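Local coordinates for protein TqaA (Penicillium aethiopicum, PDB 5DLK) that probably closes linear peptides into rings as the terminal condensation-like domain of a fungal nonribosomal peptide synthetase, here in a mutant form, at residues T45-D50 against V113-D118; Q264-F269 against L444-A449. One frame throughout, in Å; residues are numbered along the deposited sequence.

Interaction 1: residues T45-D50 against V113-D118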
loop_
_atom_site.group_PDB
_atom_site.type_symbol
_atom_site.label_atom_id
_atom_site.label_comp_id
_atom_site.label_asym_id
_atom_site.label_seq_id
_atom_site.Cartn_x
_atom_site.Cartn_y
_atom_site.Cartn_z
ATOM N N THR A 45 -24.306 -5.685 -18.274
ATOM C CA THR A 45 -23.785 -6.771 -19.091
ATOM C C THR A 45 -22.576 -7.484 -18.479
ATOM O O THR A 45 -22.065 -8.446 -19.051
ATOM C CB THR A 45 -23.391 -6.272 -20.489
ATOM O OG1 THR A 45 -22.365 -5.284 -20.375
ATOM C CG2 THR A 45 -24.612 -5.669 -21.201
ATOM N N SER A 46 -22.101 -7.010 -17.331
ATOM C CA SER A 46 -20.980 -7.679 -16.678
ATOM C C SER A 46 -21.424 -9.028 -16.125
ATOM O O SER A 46 -22.610 -9.241 -15.858
ATOM C CB SER A 46 -20.396 -6.816 -15.544
ATOM O OG SER A 46 -21.332 -6.676 -14.485
ATOM N N THR A 47 -20.464 -9.931 -15.953
ATOM C CA THR A 47 -20.714 -11.185 -15.266
ATOM C C THR A 47 -19.882 -11.240 -13.987
ATOM O O THR A 47 -18.879 -10.536 -13.863
ATOM C CB THR A 47 -20.368 -12.387 -16.136
ATOM O OG1 THR A 47 -18.980 -12.340 -16.484
ATOM C CG2 THR A 47 -21.212 -12.361 -17.419
ATOM N N LEU A 48 -20.303 -12.075 -13.048
ATOM C CA LEU A 48 -19.550 -12.248 -11.805
ATOM C C LEU A 48 -18.609 -13.438 -11.924
ATOM O O LEU A 48 -19.051 -14.593 -11.988
ATOM C CB LEU A 48 -20.495 -12.434 -10.622
ATOM C CG LEU A 48 -19.822 -12.551 -9.251
ATOM C CD1 LEU A 48 -19.207 -11.208 -8.837
ATOM C CD2 LEU A 48 -20.815 -13.051 -8.217
ATOM N N GLU A 49 -17.309 -13.155 -11.960
ATOM C CA GLU A 49 -16.297 -14.184 -12.136
ATOM C C GLU A 49 -15.899 -14.840 -10.802
ATOM O O GLU A 49 -15.595 -16.043 -10.748
ATOM C CB GLU A 49 -15.074 -13.583 -12.824
ATOM C CG GLU A 49 -13.916 -14.531 -12.980
ATOM C CD GLU A 49 -12.687 -13.850 -13.548
ATOM O OE1 GLU A 49 -11.565 -14.211 -13.127
ATOM O OE2 GLU A 49 -12.836 -12.954 -14.406
ATOM N N ASP A 50 -15.897 -14.049 -9.728
ATOM C CA ASP A 50 -15.528 -14.568 -8.408
ATOM C C ASP A 50 -16.039 -13.646 -7.316
ATOM O O ASP A 50 -16.440 -12.502 -7.571
ATOM C CB ASP A 50 -14.010 -14.735 -8.289
ATOM C CG ASP A 50 -13.604 -15.940 -7.414
ATOM O OD1 ASP A 50 -14.379 -16.355 -6.524
ATOM O OD2 ASP A 50 -12.499 -16.473 -7.633
ATOM N N VAL A 113 -15.197 -9.896 -8.276
ATOM C CA VAL A 113 -14.403 -9.842 -9.482
ATOM C C VAL A 113 -15.365 -9.944 -10.663
ATOM O O VAL A 113 -16.082 -10.924 -10.792
ATOM C CB VAL A 113 -13.371 -10.969 -9.549
ATOM C CG1 VAL A 113 -12.480 -10.798 -10.767
ATOM C CG2 VAL A 113 -12.523 -11.004 -8.259
ATOM N N LEU A 114 -15.380 -8.916 -11.501
ATOM C CA LEU A 114 -16.246 -8.896 -12.675
ATOM C C LEU A 114 -15.515 -9.364 -13.931
ATOM O O LEU A 114 -14.304 -9.201 -14.060
ATOM C CB LEU A 114 -16.791 -7.489 -12.893
ATOM C CG LEU A 114 -17.578 -6.882 -11.733
ATOM C CD1 LEU A 114 -18.243 -5.549 -12.144
ATOM C CD2 LEU A 114 -18.608 -7.867 -11.191
ATOM N N ALA A 115 -16.272 -9.947 -14.862
ATOM C CA ALA A 115 -15.768 -10.259 -16.190
ATOM C C ALA A 115 -16.772 -9.706 -17.204
ATOM O O ALA A 115 -17.814 -9.165 -16.817
ATOM C CB ALA A 115 -15.575 -11.767 -16.374
ATOM N N ASN A 116 -16.454 -9.844 -18.488
ATOM C CA ASN A 116 -17.264 -9.226 -19.548
ATOM C C ASN A 116 -17.502 -7.752 -19.235
ATOM O O ASN A 116 -18.618 -7.237 -19.355
ATOM C CB ASN A 116 -18.585 -9.969 -19.719
ATOM C CG ASN A 116 -18.383 -11.401 -20.181
ATOM O OD1 ASN A 116 -18.363 -12.334 -19.373
ATOM N ND2 ASN A 116 -18.197 -11.581 -21.486
ATOM N N LEU A 117 -16.429 -7.098 -18.798
ATOM C CA LEU A 117 -16.487 -5.719 -18.344
ATOM C C LEU A 117 -15.991 -4.774 -19.430
ATOM O O LEU A 117 -14.803 -4.772 -19.758
ATOM C CB LEU A 117 -15.653 -5.535 -17.066
ATOM C CG LEU A 117 -15.911 -4.194 -16.382
ATOM C CD1 LEU A 117 -17.320 -4.157 -15.822
ATOM C CD2 LEU A 117 -14.892 -3.935 -15.297
ATOM N N ASP A 118 -16.907 -3.979 -19.983
ATOM C CA ASP A 118 -16.548 -2.950 -20.952
ATOM C C ASP A 118 -15.960 -1.731 -20.255
ATOM O O ASP A 118 -16.589 -1.148 -19.375
ATOM C CB ASP A 118 -17.765 -2.512 -21.781
ATOM C CG ASP A 118 -18.637 -3.673 -22.215
ATOM O OD1 ASP A 118 -18.102 -4.781 -22.429
ATOM O OD2 ASP A 118 -19.868 -3.477 -22.344
HETATM O O HOH W 1 -19.613 -4.518 -18.898
HETATM O O HOH W 2 -20.037 -6.798 -21.854
#
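Thr47 and Ala115 form a hydrogen-bonded antiparallel pair, the end of a two-strand pairing that a classic beta bulge interrupts further on. Both bonds of this pair are nearly straight, Thr47 N to Ala115 O and Ala115 N to Thr47 O each spanning 2.9 Å. At the bulge, Glu49 and Asp50 both face Val113: Val113 O takes the N-H of Glu49 at 2.8 Å and, weakly, that of Asp50, while Val113 N donates to Asp50 O.

Between these pairs, Leu48 lies across Leu114, CD1 to CD2 at 4.1 Å, on the face that helix 29-38 packs against through His33. On the other face Ala115 CB sits between Thr47 OG1 and the carboxylate of Glu49, whose OE2 turns to a salt bridge with Arg99; Arg99 also bonds Leu114 O.

Past the strand ends, two waters join Thr45 OG1, Asn116 O and Asp118, one meeting the backbone N of Asp118 and the other its OD1. Thr47 OG1 stands between its own backbone N and carbonyl carbon (chi1 60°), and from there donates 3.0 Å to Asn116 OD1, in the plane of the amide and on a lone pair.

Interaction 2: residues Q264-F269 against L444-A449. With EDO (1,2-ethanediol), chain E.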
loop_
_atom_site.group_PDB
_atom_site.type_symbol
_atom_site.label_atom_id
_atom_site.label_comp_id
_atom_site.label_asym_id
_atom_site.label_seq_id
_atom_site.Cartn_x
_atom_site.Cartn_y
_atom_site.Cartn_z
ATOM N N GLN A 264 -7.552 17.378 11.198
ATOM C CA GLN A 264 -7.206 17.093 9.811
ATOM C C GLN A 264 -5.939 16.259 9.671
ATOM O O GLN A 264 -5.107 16.196 10.583
ATOM C CB GLN A 264 -7.045 18.388 9.025
ATOM C CG GLN A 264 -5.836 19.205 9.419
ATOM C CD GLN A 264 -5.711 20.474 8.580
ATOM O OE1 GLN A 264 -6.483 20.687 7.638
ATOM N NE2 GLN A 264 -4.746 21.323 8.924
ATOM N N THR A 265 -5.825 15.615 8.522
ATOM C CA THR A 265 -4.649 14.825 8.196
ATOM C C THR A 265 -3.484 15.785 8.039
ATOM O O THR A 265 -3.581 16.751 7.272
ATOM C CB THR A 265 -4.857 14.036 6.907
ATOM O OG1 THR A 265 -5.928 13.102 7.088
ATOM C CG2 THR A 265 -3.578 13.296 6.495
ATOM N N LEU A 266 -2.414 15.557 8.792
ATOM C CA LEU A 266 -1.196 16.347 8.644
ATOM C C LEU A 266 -0.048 15.485 8.151
ATOM O O LEU A 266 0.193 14.395 8.698
ATOM C CB LEU A 266 -0.774 16.998 9.967
ATOM C CG LEU A 266 -1.701 17.974 10.672
ATOM C CD1 LEU A 266 -0.973 18.542 11.894
ATOM C CD2 LEU A 266 -2.063 19.073 9.709
ATOM N N TRP A 267 0.661 15.980 7.137
ATOM C CA TRP A 267 1.934 15.402 6.719
ATOM C C TRP A 267 3.082 16.287 7.188
ATOM O O TRP A 267 3.060 17.514 7.001
ATOM C CB TRP A 267 2.021 15.255 5.200
ATOM C CG TRP A 267 1.214 14.162 4.615
ATOM C CD1 TRP A 267 -0.106 14.206 4.274
ATOM C CD2 TRP A 267 1.678 12.853 4.270
ATOM N NE1 TRP A 267 -0.492 12.996 3.737
ATOM C CE2 TRP A 267 0.582 12.149 3.723
ATOM C CE3 TRP A 267 2.914 12.204 4.374
ATOM C CZ2 TRP A 267 0.686 10.828 3.278
ATOM C CZ3 TRP A 267 3.017 10.891 3.939
ATOM C CH2 TRP A 267 1.906 10.217 3.388
ATOM N N THR A 268 4.104 15.670 7.761
ATOM C CA THR A 268 5.250 16.424 8.264
ATOM C C THR A 268 6.532 15.768 7.757
ATOM O O THR A 268 6.674 14.547 7.814
ATOM C CB THR A 268 5.227 16.504 9.802
ATOM O OG1 THR A 268 3.983 17.097 10.218
ATOM C CG2 THR A 268 6.406 17.332 10.333
ATOM N N PHE A 269 7.449 16.572 7.221
ATOM C CA PHE A 269 8.609 16.016 6.513
ATOM C C PHE A 269 9.909 16.487 7.129
ATOM O O PHE A 269 10.016 17.636 7.549
ATOM C CB PHE A 269 8.589 16.427 5.026
ATOM C CG PHE A 269 7.308 16.098 4.311
ATOM C CD1 PHE A 269 7.116 14.845 3.754
ATOM C CD2 PHE A 269 6.299 17.044 4.174
ATOM C CE1 PHE A 269 5.933 14.531 3.083
ATOM C CE2 PHE A 269 5.120 16.734 3.506
ATOM C CZ PHE A 269 4.945 15.474 2.960
ATOM N N LEU A 444 -1.836 13.598 16.694
ATOM C CA LEU A 444 -0.515 14.166 16.798
ATOM C C LEU A 444 -0.549 15.589 16.256
ATOM O O LEU A 444 -0.709 15.793 15.052
ATOM C CB LEU A 444 0.463 13.278 16.029
ATOM C CG LEU A 444 1.949 13.326 16.333
ATOM C CD1 LEU A 444 2.281 12.919 17.793
ATOM C CD2 LEU A 444 2.668 12.423 15.342
ATOM N N GLY A 445 -0.433 16.577 17.146
ATOM C CA GLY A 445 -0.490 17.969 16.752
ATOM C C GLY A 445 0.735 18.332 15.944
ATOM O O GLY A 445 1.731 17.607 15.981
ATOM N N GLN A 446 0.667 19.440 15.211
ATOM C CA GLN A 446 1.766 19.821 14.330
ATOM C C GLN A 446 3.132 19.917 15.028
ATOM O O GLN A 446 4.114 19.375 14.521
ATOM C CB GLN A 446 1.481 21.150 13.634
ATOM C CG GLN A 446 2.587 21.523 12.643
ATOM C CD GLN A 446 2.743 20.480 11.535
ATOM O OE1 GLN A 446 1.899 20.378 10.645
ATOM N NE2 GLN A 446 3.819 19.698 11.596
ATOM N N GLU A 447 3.211 20.617 16.165
ATOM C CA GLU A 447 4.497 20.745 16.850
ATOM C C GLU A 447 5.005 19.362 17.295
ATOM O O GLU A 447 6.204 19.097 17.262
ATOM C CB GLU A 447 4.399 21.719 18.047
ATOM C CG GLU A 447 4.199 21.054 19.411
ATOM C CD GLU A 447 4.443 21.994 20.600
ATOM O OE1 GLU A 447 4.900 23.147 20.399
ATOM O OE2 GLU A 447 4.189 21.564 21.747
ATOM N N GLN A 448 4.093 18.475 17.673
ATOM C CA GLN A 448 4.463 17.121 18.085
ATOM C C GLN A 448 4.955 16.283 16.918
ATOM O O GLN A 448 5.910 15.500 17.058
ATOM C CB GLN A 448 3.284 16.410 18.741
ATOM C CG GLN A 448 2.875 17.006 20.067
ATOM C CD GLN A 448 1.651 16.322 20.625
ATOM O OE1 GLN A 448 0.626 16.196 19.943
ATOM N NE2 GLN A 448 1.746 15.865 21.867
ATOM N N ALA A 449 4.308 16.427 15.766
ATOM C CA ALA A 449 4.726 15.644 14.600
ATOM C C ALA A 449 6.096 16.129 14.114
ATOM O O ALA A 449 6.916 15.329 13.656
ATOM C CB ALA A 449 3.704 15.732 13.502
HETATM C C1 EDO E . -3.936 13.854 2.691
HETATM O O1 EDO E . -3.166 12.631 2.593
HETATM C C2 EDO E . -5.075 13.936 1.659
HETATM O O2 EDO E . -6.135 12.996 1.941
HETATM O O HOH W 3 2.957 19.870 8.227
#
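One face of an edge strand meets the first turn of a helix here: Leu266 and Thr268 of strand 265-272 pack against Gln446 and Ala449 at the start of helix 446-465. The strand is outermost in its mixed sheet, paired on its inner side with strand 433-440.

Gln446 does most of the reaching. Its CG is anti to the backbone N (chi1 -177°), and the chain then bends at chi2 (61°), bringing the amide over to the strand. There NE2 donates to Thr268 OG1 at 2.9 Å, with the hydroxyl oxygen only 17° out of the amide plane; NE2 is also bonded to Thr450 OG1, one turn along the helix. The other end of the amide, OE1, lies 3.6 Å from Leu266 CD1 and accepts from a water that also donates to Trp267 O, so partners at both ends limit the amide's rotation.

Deeper in, Ala449 CB rests 3.6 Å from Thr268 OG1. An alanine in place of Thr268 would probably leave Gln446 NE2 without its strand partner and open a small gap beside Ala449 CB.

Trp267 leaves the strand on the side away from the helix segment; its NE1 is bonded to O1 of an ethanediol, probably from the crystallisation liquor, and its ring meets Phe425. Gly445 is the N-cap residue; its own N-H bonds Gln448 OE1, while its carbonyl receives Ala449 N at 2.8 Å. The arrangement is that of a helix packed on one face of a beta sheet, as in the two-layer alpha/beta halves of condensation-domain folds.

Overall arrangement
Interaction 1 comes first along the chain, and both its segments precede those of interaction 2. Their centres lie 42 Å apart, on opposite sides of the chain's centre, and the nearest atoms stay about 28 Å from each other. They share no sheet: the strand parts of 45-50 and 113-118 belong to a small antiparallel sheet of strands 47-53, 108-115 and 100-105, whereas 264-269 lies on the edge strand of a six-stranded mixed sheet, beside the C-terminal helix 446-465. This fits the two-lobed build of condensation domains, with one contact in each half. Each joins pieces distant in sequence within its own half, and both lie away from the phosphopantetheine-binding residues.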